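Local atomic coordinates of proteasome activator protein PA26 (Trypanosoma brucei, PDB entry 1YAR), a protein that binds the 20S proteasome as an 11S-type activator, probably opening its gate so that substrates can enter. Residues Ala91-Arg95 / Ile123-Glu127; Ile98-Pro103 / Gln116-Leu120. All blocks are in the same frame, centred on the assembly; numbering follows the deposited sequence. Where two conformers were deposited one is given.

Contact 1 of 2, residues Ala91-Arg95 / Ile123-Glu127; sequences AETIR and IDELE
Two acid groups come unusually close here: Glu-92 OE2 lies 2.4 Å from Glu-127 OE1, a spacing at which one of them probably holds a proton. His-206 and Thr-209 of a second subunit hydrogen-bond the Glu-92 carboxylate, so the acid pair sits at a subunit interface. Both segments are helical and run nearly antiparallel, with axes 10.3 Å apart at an angle of 156°. Residues 125-127 widen into a pi-type turn. In the register, the CA atoms of Ala-91 and Ile-123 are 6.6 Å apart. Ala-91 points its small side chain at the other helix. Its CB touches Ile-123 CG2 at 3.7 Å and Glu-127 OE2 at 3.4 Å. Ile-94 and Ile-123, both mt rotamers, meet at 3.5 Å between Ile-94 CG2 and Ile-123 CD1. Ile-94 and Leu-126 also pack on helices 24-57 and 183-226. On the polar side, Arg-95 (chi1 t) reaches across to Asp-124 (chi1 m). Arg-95 NH1 forms a salt bridge of 2.4 Å with Asp-124 OD1, which lies over one guanidinium face. A long bridge of 3.9 Å from Arg-95 NE to Glu-92 OE1 completes a three-residue network. Apolar packing toward the bundle core, with charged groups on the side facing the neighbouring subunit, joins two antiparallel helices in the helical bundle of this 11S activator subunit.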
ATOM      1  N   ALA O  91     -27.874  15.746 102.513  1.00 23.76           N
ATOM      2  CA  ALA O  91     -26.867  15.153 101.605  1.00 24.03           C
ATOM      3  C   ALA O  91     -27.168  13.681 101.279  1.00 24.25           C
ATOM      4  O   ALA O  91     -26.985  13.234 100.144  1.00 24.47           O
ATOM      5  CB  ALA O  91     -25.487  15.280 102.206  1.00 24.19           C
ATOM      6  N   GLU O  92     -27.635  12.929 102.280  1.00 24.66           N
ATOM      7  CA  GLU O  92     -27.957  11.515 102.086  1.00 24.67           C
ATOM      8  C   GLU O  92     -29.142  11.309 101.146  1.00 25.04           C
ATOM      9  O   GLU O  92     -29.190  10.318 100.424  1.00 25.14           O
ATOM     10  CB  GLU O  92     -28.200  10.816 103.423  1.00 25.60           C
ATOM     11  CG  GLU O  92     -26.952  10.690 104.295  1.00 25.70           C
ATOM     12  CD  GLU O  92     -25.989   9.607 103.832  1.00 30.54           C
ATOM     13  OE1 GLU O  92     -26.360   8.741 103.013  1.00 28.47           O
ATOM     14  OE2 GLU O  92     -24.831   9.614 104.301  1.00 33.90           O
ATOM     15  N   THR O  93     -30.090  12.253 101.152  1.00 24.83           N
ATOM     16  CA  THR O  93     -31.176  12.252 100.179  1.00 25.04           C
ATOM     17  C   THR O  93     -30.614  12.382  98.766  1.00 24.68           C
ATOM     18  O   THR O  93     -30.999  11.618  97.878  1.00 24.37           O
ATOM     19  CB  THR O  93     -32.158  13.392 100.507  1.00 25.48           C
ATOM     20  OG1 THR O  93     -32.762  13.107 101.778  1.00 26.42           O
ATOM     21  CG2 THR O  93     -33.319  13.447  99.506  1.00 26.75           C
ATOM     22  N   ILE O  94     -29.708  13.338  98.552  1.00 24.16           N
ATOM     23  CA  ILE O  94     -29.121  13.491  97.210  1.00 24.24           C
ATOM     24  C   ILE O  94     -28.348  12.238  96.823  1.00 23.55           C
ATOM     25  O   ILE O  94     -28.456  11.762  95.698  1.00 23.17           O
ATOM     26  CB  ILE O  94     -28.237  14.733  97.071  1.00 24.12           C
ATOM     27  CG1 ILE O  94     -29.022  15.998  97.441  1.00 25.07           C
ATOM     28  CG2 ILE O  94     -27.727  14.820  95.611  1.00 24.90           C
ATOM     29  CD1 ILE O  94     -28.172  17.274  97.517  1.00 24.92           C
ATOM     30  N   ARG O  95     -27.573  11.733  97.777  0.50 24.03           N
ATOM     31  CA  ARG O  95     -26.772  10.544  97.599  0.50 24.58           C
ATOM     32  C   ARG O  95     -27.653   9.416  97.085  0.50 24.47           C
ATOM     33  O   ARG O  95     -27.327   8.772  96.088  0.50 23.92           O
ATOM     34  CB  ARG O  95     -26.147  10.177  98.946  0.50 24.96           C
ATOM     35  CG  ARG O  95     -24.928   9.311  98.894  0.50 27.39           C
ATOM     36  CD  ARG O  95     -23.894   9.692  99.968  0.50 30.43           C
ATOM     37  NE  ARG O  95     -23.279   8.521 100.589  0.50 33.58           N
ATOM     38  CZ  ARG O  95     -22.305   7.800 100.044  0.50 34.90           C
ATOM     39  NH1 ARG O  95     -21.814   8.128  98.857  0.50 36.90           N
ATOM     40  NH2 ARG O  95     -21.812   6.754 100.694  0.50 35.70           N
ATOM     41  N   ILE O 123     -20.147  14.992  97.383  1.00 23.71           N
ATOM     42  CA  ILE O 123     -21.105  14.855  98.500  1.00 24.87           C
ATOM     43  C   ILE O 123     -20.504  14.029  99.630  1.00 25.42           C
ATOM     44  O   ILE O 123     -20.653  14.377 100.801  1.00 25.40           O
ATOM     45  CB  ILE O 123     -22.477  14.327  98.057  1.00 25.11           C
ATOM     46  CG1 ILE O 123     -23.095  15.318  97.066  1.00 26.11           C
ATOM     47  CG2 ILE O 123     -23.441  14.336  99.250  1.00 25.13           C
ATOM     48  CD1 ILE O 123     -24.280  14.771  96.320  1.00 29.21           C
ATOM     49  N   ASP O 124     -19.796  12.956  99.279  1.00 26.31           N
ATOM     50  CA  ASP O 124     -18.998  12.211 100.263  1.00 27.89           C
ATOM     51  C   ASP O 124     -17.997  13.085 101.030  1.00 27.67           C
ATOM     52  O   ASP O 124     -17.878  12.968 102.261  1.00 27.15           O
ATOM     53  CB  ASP O 124     -18.234  11.081  99.584  1.00 28.57           C
ATOM     54  CG  ASP O 124     -19.127   9.926  99.180  1.00 33.49           C
ATOM     55  OD1 ASP O 124     -20.282   9.837  99.675  1.00 36.09           O
ATOM     56  OD2 ASP O 124     -18.751   9.048  98.354  1.00 36.64           O
ATOM     57  N   GLU O 125     -17.256  13.921 100.300  1.00 28.07           N
ATOM     58  CA  GLU O 125     -16.323  14.873 100.914  1.00 28.91           C
ATOM     59  C   GLU O 125     -17.055  15.816 101.870  1.00 27.23           C
ATOM     60  O   GLU O 125     -16.579  16.082 102.971  1.00 26.47           O
ATOM     61  CB  GLU O 125     -15.583  15.709  99.855  1.00 28.80           C
ATOM     62  CG  GLU O 125     -14.386  16.484 100.430  1.00 32.37           C
ATOM     63  CD  GLU O 125     -13.741  17.464  99.452  1.00 33.97           C
ATOM     64  OE1 GLU O 125     -14.040  17.408  98.231  1.00 40.77           O
ATOM     65  OE2 GLU O 125     -12.944  18.318  99.910  1.00 39.84           O
ATOM     66  N   LEU O 126     -18.202  16.325 101.441  1.00 26.18           N
ATOM     67  CA  LEU O 126     -19.033  17.142 102.330  1.00 25.70           C
ATOM     68  C   LEU O 126     -19.367  16.404 103.628  1.00 25.81           C
ATOM     69  O   LEU O 126     -19.185  16.950 104.717  1.00 25.44           O
ATOM     70  CB  LEU O 126     -20.306  17.614 101.614  1.00 26.00           C
ATOM     71  CG  LEU O 126     -21.430  18.223 102.464  1.00 26.36           C
ATOM     72  CD1 LEU O 126     -20.980  19.540 103.067  1.00 27.66           C
ATOM     73  CD2 LEU O 126     -22.675  18.440 101.606  1.00 26.22           C
ATOM     74  N   GLU O 127     -19.848  15.168 103.513  1.00 25.71           N
ATOM     75  CA  GLU O 127     -20.315  14.422 104.686  1.00 27.09           C
ATOM     76  C   GLU O 127     -19.209  13.924 105.591  1.00 27.37           C
ATOM     77  O   GLU O 127     -19.327  13.998 106.822  1.00 28.60           O
ATOM     78  CB  GLU O 127     -21.168  13.226 104.254  1.00 26.83           C
ATOM     79  CG  GLU O 127     -22.460  13.597 103.563  1.00 28.91           C
ATOM     80  CD  GLU O 127     -23.371  12.392 103.426  1.00 33.33           C
ATOM     81  OE1 GLU O 127     -23.384  11.568 104.353  1.00 35.69           O
ATOM     82  OE2 GLU O 127     -24.058  12.248 102.404  1.00 35.17           O
TER

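Contact 2 of 2, residues Ile98-Pro103 / Gln116-Leu120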
ATOM      1  N   ILE O  98     -29.015   9.721  93.454  1.00 22.84           N
ATOM      2  CA  ILE O  98     -27.968   9.291  92.507  1.00 23.33           C
ATOM      3  C   ILE O  98     -27.667   7.783  92.567  1.00 23.36           C
ATOM      4  O   ILE O  98     -27.718   7.088  91.540  1.00 23.10           O
ATOM      5  CB  ILE O  98     -26.685  10.133  92.705  1.00 22.83           C
ATOM      6  CG1 ILE O  98     -27.014  11.625  92.560  1.00 23.39           C
ATOM      7  CG2 ILE O  98     -25.629   9.709  91.690  1.00 22.57           C
ATOM      8  CD1 ILE O  98     -25.915  12.552  93.100  1.00 22.87           C
ATOM      9  N   ALA O  99     -27.362   7.272  93.757  1.00 23.57           N
ATOM     10  CA  ALA O  99     -26.879   5.900  93.893  1.00 23.90           C
ATOM     11  C   ALA O  99     -27.853   4.845  93.374  1.00 24.01           C
ATOM     12  O   ALA O  99     -27.430   3.819  92.825  1.00 24.67           O
ATOM     13  CB  ALA O  99     -26.478   5.591  95.336  1.00 24.05           C
ATOM     14  N   ILE O 100     -29.150   5.091  93.525  1.00 23.64           N
ATOM     15  CA  ILE O 100     -30.148   4.140  93.028  1.00 23.51           C
ATOM     16  C   ILE O 100     -30.397   4.273  91.517  1.00 23.62           C
ATOM     17  O   ILE O 100     -31.259   3.572  90.974  1.00 23.81           O
ATOM     18  CB  ILE O 100     -31.505   4.241  93.839  1.00 23.05           C
ATOM     19  CG1 ILE O 100     -32.203   5.580  93.564  1.00 23.98           C
ATOM     20  CG2 ILE O 100     -31.235   4.066  95.324  1.00 21.18           C
ATOM     21  CD1 ILE O 100     -33.544   5.788  94.359  1.00 24.11           C
ATOM     22  N   ARG O 101     -29.684   5.185  90.848  1.00 22.74           N
ATOM     23  CA  ARG O 101     -29.736   5.265  89.375  1.00 22.83           C
ATOM     24  C   ARG O 101     -28.391   4.998  88.685  1.00 22.77           C
ATOM     25  O   ARG O 101     -28.238   5.224  87.480  1.00 22.97           O
ATOM     26  CB  ARG O 101     -30.310   6.607  88.929  1.00 23.07           C
ATOM     27  CG  ARG O 101     -31.754   6.818  89.347  1.00 24.31           C
ATOM     28  CD  ARG O 101     -32.264   8.235  89.134  1.00 23.16           C
ATOM     29  NE  ARG O 101     -33.712   8.314  89.375  1.00 25.97           N
ATOM     30  CZ  ARG O 101     -34.298   8.430  90.566  1.00 25.90           C
ATOM     31  NH1 ARG O 101     -33.577   8.500  91.689  1.00 21.68           N
ATOM     32  NH2 ARG O 101     -35.632   8.481  90.633  1.00 26.95           N
ATOM     33  N   ILE O 102     -27.413   4.511  89.436  1.00 23.39           N
ATOM     34  CA  ILE O 102     -26.162   4.053  88.812  1.00 24.18           C
ATOM     35  C   ILE O 102     -26.548   2.832  88.003  1.00 24.10           C
ATOM     36  O   ILE O 102     -27.153   1.922  88.551  1.00 23.98           O
ATOM     37  CB  ILE O 102     -25.092   3.731  89.878  1.00 24.17           C
ATOM     38  CG1 ILE O 102     -24.625   5.026  90.553  1.00 23.93           C
ATOM     39  CG2 ILE O 102     -23.889   2.980  89.240  1.00 25.11           C
ATOM     40  CD1 ILE O 102     -23.850   4.784  91.867  1.00 25.54           C
ATOM     41  N   PRO O 103     -26.269   2.832  86.694  1.00 24.43           N
ATOM     42  CA  PRO O 103     -26.803   1.785  85.813  1.00 24.50           C
ATOM     43  C   PRO O 103     -25.996   0.500  85.812  1.00 24.86           C
ATOM     44  O   PRO O 103     -24.959   0.412  86.494  1.00 24.42           O
ATOM     45  CB  PRO O 103     -26.760   2.442  84.426  1.00 25.03           C
ATOM     46  CG  PRO O 103     -25.568   3.383  84.492  1.00 24.70           C
ATOM     47  CD  PRO O 103     -25.512   3.859  85.948  1.00 23.78           C
ATOM     48  N   GLN O 116     -22.074  10.837  87.672  1.00 21.43           N
ATOM     49  CA  GLN O 116     -22.638  10.329  88.919  1.00 21.88           C
ATOM     50  C   GLN O 116     -21.581  10.106  90.008  1.00 22.35           C
ATOM     51  O   GLN O 116     -21.755  10.561  91.152  1.00 20.90           O
ATOM     52  CB  GLN O 116     -23.393   9.037  88.655  1.00 21.91           C
ATOM     53  CG  GLN O 116     -24.621   9.219  87.791  1.00 21.39           C
ATOM     54  CD  GLN O 116     -25.336   7.915  87.591  1.00 23.04           C
ATOM     55  OE1 GLN O 116     -24.692   6.883  87.328  1.00 21.76           O
ATOM     56  NE2 GLN O 116     -26.662   7.923  87.774  1.00 21.59           N
ATOM     57  N   HIS O 117     -20.486   9.415  89.656  1.00 22.77           N
ATOM     58  CA  HIS O 117     -19.387   9.198  90.604  1.00 24.38           C
ATOM     59  C   HIS O 117     -18.702  10.521  91.040  1.00 23.82           C
ATOM     60  O   HIS O 117     -18.339  10.683  92.210  1.00 24.28           O
ATOM     61  CB  HIS O 117     -18.374   8.166  90.065  1.00 25.65           C
ATOM     62  CG  HIS O 117     -18.919   6.770  89.981  1.00 31.46           C
ATOM     63  ND1 HIS O 117     -19.483   6.125  91.062  1.00 37.47           N
ATOM     64  CD2 HIS O 117     -18.946   5.882  88.959  1.00 35.28           C
ATOM     65  CE1 HIS O 117     -19.867   4.912  90.699  1.00 38.90           C
ATOM     66  NE2 HIS O 117     -19.551   4.737  89.428  1.00 37.84           N
ATOM     67  N   ALA O 118     -18.551  11.475  90.122  1.00 23.68           N
ATOM     68  CA  ALA O 118     -17.953  12.764  90.475  1.00 23.33           C
ATOM     69  C   ALA O 118     -18.808  13.557  91.477  1.00 23.52           C
ATOM     70  O   ALA O 118     -18.281  14.120  92.454  1.00 22.68           O
ATOM     71  CB  ALA O 118     -17.678  13.589  89.238  1.00 24.08           C
ATOM     72  N   VAL O 119     -20.124  13.585  91.266  1.00 23.41           N
ATOM     73  CA  VAL O 119     -20.995  14.308  92.231  1.00 23.41           C
ATOM     74  C   VAL O 119     -21.109  13.546  93.571  1.00 23.48           C
ATOM     75  O   VAL O 119     -21.088  14.157  94.652  1.00 23.94           O
ATOM     76  CB  VAL O 119     -22.365  14.699  91.617  1.00 23.49           C
ATOM     77  CG1 VAL O 119     -23.252  15.406  92.666  1.00 23.07           C
ATOM     78  CG2 VAL O 119     -22.169  15.598  90.395  1.00 22.91           C
ATOM     79  N   LEU O 120     -21.143  12.217  93.518  1.00 24.09           N
ATOM     80  CA  LEU O 120     -21.141  11.420  94.743  1.00 23.90           C
ATOM     81  C   LEU O 120     -19.857  11.651  95.544  1.00 24.70           C
ATOM     82  O   LEU O 120     -19.890  11.709  96.770  1.00 23.90           O
ATOM     83  CB  LEU O 120     -21.316   9.937  94.432  1.00 24.08           C
ATOM     84  CG  LEU O 120     -22.747   9.506  94.068  1.00 24.89           C
ATOM     85  CD1 LEU O 120     -22.751   8.100  93.505  1.00 25.79           C
ATOM     86  CD2 LEU O 120     -23.670   9.621  95.297  1.00 25.43           C
TER
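Ile-98 lays its side chain over the face of helix 111-130 and touches three residues there. Its CG2 meets Gln-116 CB at 3.8 Å and Leu-120 CG at 3.7 Å, and its CD1 meets Val-119 CG1 at 3.9 Å. Leu-225 of helix 183-226 covers Ile-98 and Val-119. Helix 71-99 ends here, and a type I turn from Ala-99 to Ile-102 bends the chain. The turn brings Ile-102 to helix 111-130, with Ile-102 CD1 3.9 Å from Leu-120 CD1. It also presents the Arg-101 carbonyl to Gln-116. Gln-116 NE2 donates to Arg-101 O at 3.1 Å, almost linearly, and to Leu-225 O as well. The Arg-101 guanidinium turns away, to the carbonyls of Tyr-22, Arg-19 and Val-97. Gln-116 OE1 has no polar partner; it lies 3.4 Å from Pro-103 CD. One amide nitrogen thus joins the turn after helix 71-99 to the end of helix 183-226, while the isoleucines supply apolar packing.

Overall arrangement
Helix 71-99 enters contact 1 first, at 91-95, and reaches contact 2 at its C-terminal end. The chain then passes through the connection to helix 111-130 and returns antiparallel. Residues 116-120 close the inner loop of contact 2. Residues 123-127 close the wider loop of contact 1, so contact 2 nests inside contact 1. The two centres are 11 Å apart, and the contacts join: Arg-95 CG packs on Leu-120 CD2 at 3.8 Å, and Ile-123 CD1 on Ile-98 CD1 at 4.2 Å. Together they form one continuous seam between helix 111-130 and helix 71-99 with the turn that follows it. Both also touch the second subunit, so the seam borders an interface of the assembly.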